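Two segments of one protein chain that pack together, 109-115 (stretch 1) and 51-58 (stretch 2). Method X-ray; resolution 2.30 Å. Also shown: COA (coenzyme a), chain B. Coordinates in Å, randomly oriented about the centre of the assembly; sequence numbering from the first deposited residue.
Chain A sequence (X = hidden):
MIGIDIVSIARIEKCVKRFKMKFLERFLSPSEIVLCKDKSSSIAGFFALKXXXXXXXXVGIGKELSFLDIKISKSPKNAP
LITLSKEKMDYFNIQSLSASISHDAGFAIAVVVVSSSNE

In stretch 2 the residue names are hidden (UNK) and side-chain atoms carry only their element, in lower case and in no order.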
# COMPACT_ATOMS: atom_id res chain seq x y z
N ILE A 109 -4.26 7.01 -1.89
CA ILE A 109 -3.17 6.40 -1.17
C ILE A 109 -1.94 6.40 -2.00
O ILE A 109 -2.01 6.38 -3.24
CB ILE A 109 -3.46 4.92 -0.79
CG1 ILE A 109 -3.79 4.08 -2.00
CG2 ILE A 109 -4.65 4.85 0.15
CD1 ILE A 109 -3.92 2.61 -1.66
N ALA A 110 -0.81 6.36 -1.32
CA ALA A 110 0.49 6.43 -1.94
C ALA A 110 1.44 5.59 -1.13
O ALA A 110 1.26 5.41 0.07
CB ALA A 110 0.99 7.89 -1.95
N VAL A 111 2.50 5.16 -1.79
CA VAL A 111 3.54 4.34 -1.18
C VAL A 111 4.86 4.73 -1.82
O VAL A 111 4.91 5.11 -2.99
CB VAL A 111 3.29 2.83 -1.44
CG1 VAL A 111 3.50 2.48 -2.91
CG2 VAL A 111 4.16 2.00 -0.51
N VAL A 112 5.92 4.68 -1.03
CA VAL A 112 7.26 5.03 -1.48
C VAL A 112 8.22 4.01 -0.94
O VAL A 112 8.13 3.63 0.23
CB VAL A 112 7.67 6.43 -0.98
CG1 VAL A 112 9.14 6.72 -1.28
CG2 VAL A 112 6.77 7.49 -1.60
N VAL A 113 9.11 3.55 -1.81
CA VAL A 113 10.24 2.71 -1.41
C VAL A 113 11.56 3.46 -1.64
O VAL A 113 11.86 3.92 -2.75
CB VAL A 113 10.27 1.40 -2.21
CG1 VAL A 113 11.53 0.62 -1.88
CG2 VAL A 113 9.05 0.57 -1.87
N VAL A 114 12.35 3.57 -0.57
CA VAL A 114 13.65 4.25 -0.60
C VAL A 114 14.83 3.26 -0.51
O VAL A 114 14.80 2.31 0.28
CB VAL A 114 13.78 5.30 0.53
CG1 VAL A 114 13.36 4.72 1.86
CG2 VAL A 114 15.20 5.82 0.62
N SER A 115 15.84 3.50 -1.34
CA SER A 115 17.10 2.75 -1.32
C SER A 115 18.23 3.62 -0.77
O SER A 115 18.84 3.29 0.25
CB SER A 115 17.47 2.31 -2.73
OG SER A 115 16.37 1.66 -3.35
N UNK A 51 3.59 12.60 2.42
CA UNK A 51 3.53 11.90 3.70
C UNK A 51 4.23 10.54 3.63
O UNK A 51 5.06 10.23 4.47
c UNK A 51 1.93 13.68 5.74
o UNK A 51 3.06 13.37 6.16
o UNK A 51 1.19 14.52 6.33
c UNK A 51 2.09 11.73 4.13
c UNK A 51 1.39 13.03 4.48
N UNK A 52 3.95 9.75 2.58
CA UNK A 52 4.47 8.39 2.45
C UNK A 52 5.98 8.40 2.33
O UNK A 52 6.66 7.47 2.79
c UNK A 52 3.84 7.70 1.25
N UNK A 53 6.49 9.42 1.64
CA UNK A 53 7.93 9.63 1.49
C UNK A 53 8.61 9.94 2.82
O UNK A 53 9.75 9.51 3.06
c UNK A 53 8.20 10.80 0.55
s UNK A 53 9.94 10.90 0.07
N UNK A 54 7.93 10.72 3.66
CA UNK A 54 8.49 11.13 4.94
C UNK A 54 8.51 9.93 5.90
O UNK A 54 9.45 9.79 6.66
o UNK A 54 6.37 12.05 5.86
c UNK A 54 7.74 12.31 5.55
N UNK A 55 7.49 9.07 5.81
CA UNK A 55 7.45 7.83 6.60
C UNK A 55 8.47 6.81 6.12
O UNK A 55 9.01 6.05 6.92
c UNK A 55 4.95 7.98 7.18
c UNK A 55 2.53 7.86 7.74
n UNK A 55 1.33 7.02 7.58
c UNK A 55 3.71 7.11 7.21
c UNK A 55 6.07 7.19 6.54
N UNK A 56 8.73 6.79 4.81
CA UNK A 56 9.67 5.83 4.24
C UNK A 56 11.10 6.13 4.69
O UNK A 56 11.90 5.21 4.85
c UNK A 56 9.58 5.83 2.72
N UNK A 57 11.41 7.42 4.87
CA UNK A 57 12.70 7.90 5.39
C UNK A 57 12.70 7.95 6.94
O UNK A 57 13.70 8.32 7.55
c UNK A 57 14.40 8.85 2.80
c UNK A 57 13.21 11.03 3.04
c UNK A 57 13.01 9.31 4.86
c UNK A 57 13.16 9.54 3.35
N UNK A 58 11.56 7.62 7.55
CA UNK A 58 11.41 7.43 9.01
C UNK A 58 11.49 8.71 9.86
O UNK A 58 11.58 8.64 11.11
o UNK A 58 13.56 3.49 9.96
c UNK A 58 12.36 6.34 9.51
c UNK A 58 12.17 5.02 8.76
n UNK A 58 11.35 3.10 9.98
c UNK A 58 12.42 3.80 9.62
N1A COA B . 8.39 7.46 10.42
C2A COA B . 7.60 6.49 9.92
N3A COA B . 6.32 6.34 10.29
C4A COA B . 5.77 7.15 11.21
C5A COA B . 6.58 8.23 11.79
C6A COA B . 7.97 8.36 11.33
N6A COA B . 8.80 9.33 11.80
N7A COA B . 5.79 8.88 12.66
C8A COA B . 4.56 8.29 12.64
N9A COA B . 4.57 7.25 11.77
C1B COA B . 3.45 6.34 11.50
C2B COA B . 2.95 5.73 12.81
O2B COA B . 2.88 4.31 12.76
C3B COA B . 1.56 6.29 13.01
O3B COA B . 0.62 5.35 13.50
P3B COA B . 0.54 4.93 15.07
O7A COA B . 0.94 6.18 15.82
O8A COA B . -0.91 4.59 15.30
O9A COA B . 1.52 3.77 15.13
C4B COA B . 1.19 6.69 11.60
O4B COA B . 2.39 7.09 10.93
C5B COA B . 0.16 7.80 11.58
O5B COA B . -0.68 7.41 10.52
P1A COA B . -1.36 8.46 9.55
O1A COA B . -2.58 8.88 10.34
O2A COA B . -1.49 7.93 8.14
O3A COA B . -0.21 9.55 9.47
P2A COA B . -0.56 11.06 9.06
O4A COA B . -0.72 11.15 7.55
O5A COA B . -1.68 11.53 9.96
O6A COA B . 0.83 11.77 9.52
CBP COA B . 3.24 12.06 9.84
CCP COA B . 2.08 11.07 9.71
CDP COA B . 4.11 11.69 11.03
CEP COA B . 4.10 11.99 8.59
CAP COA B . 2.67 13.47 10.06
OAP COA B . 2.33 13.64 11.44
C9P COA B . 3.58 14.59 9.67
O9P COA B . 4.77 14.57 9.97
N8P COA B . 3.00 15.59 9.00

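Position 51 opens the stretch with three side-chain carbons in a row, the third carrying two oxygens: a carboxylate on a two-carbon arm. It touches nothing on stretch 1; its CA-to-CB bond runs sideways and its end leads away from the strand, beside the coenzyme A. This is Glu51. Its OE2 lies 3.0 Å from CEP of the coenzyme, and its OE1 accepts a weak hydrogen bond from N8P at 3.4 Å.

Position 52 has a single side-chain carbon, pointed toward the strand. CB at 52 sits 3.6 Å from O of Ala110, 4.2 Å from CA of Val111 and 4.1 Å from CG2 of Val112, so it rests on backbone as much as on side chains. One carbon means Ala52. Here the two backbones run close, with CA of Ala52 5.5 Å from CA of Val111.

At 53 one carbon is followed by a sulfur. CB at 53 leaves the backbone sideways and lies 4.2 Å from CG2 of Val112; the same methyl, CG2 of Val112, is 3.8 Å from the backbone N of position 53. A lone terminal sulfur identifies Cys53.

Position 54 carries one carbon and one oxygen and is out of reach of the strand. The oxygen is a hydroxyl, making this Ser54. With chi1 at p, OG turns back along the helix and donates to O of Glu51 at 2.6 Å.

Position 55 has four carbons in a row ending in nitrogen, again out of reach of stretch 1. This is Lys55, nearly fully extended after an m chi1, and its NZ donates to phosphate oxygen O2A of the coenzyme at 3.0 Å.

Position 56 returns to a single carbon pointed toward the strand, CB at 56 lying 3.6 Å from O of Val112, 4.1 Å from CG1 of Val112 and 4.0 Å from CG1 of Val114. It is Ala56, one helical turn after Ala52; its N bonds to O of Ala52 at 3.0 Å.

Position 57 has four carbons, forked at the second. Its first bond goes sideways, but the end comes nearer, and one tip methyl reaches 3.8 Å from CG2 of Val114. The fork identifies Leu57, and that methyl is CD2.

Position 58 has three carbons, the third bearing one oxygen and one nitrogen, and does not reach the strand. The amide makes it Gln58. Its positive phi closes the helix in a Schellman motif, and its backbone O accepts from N6A of the coenzyme at 2.9 Å.

The contact is a helix laid on a strand at 34°, their axes 6.9 Å apart at closest approach. The strand alternates, sending Ala110, Val112 and Val114 toward the helix, while the helix answers with alanines four residues apart. No hydrogen bond crosses; packing alone joins the two stretches over 301 Å². The rule: small residues where backbones come close, valines around them, polar side chains off the strand, with Glu51 and Lys55 serving the coenzyme.

Stretch 2 51-58: EACSKALQ
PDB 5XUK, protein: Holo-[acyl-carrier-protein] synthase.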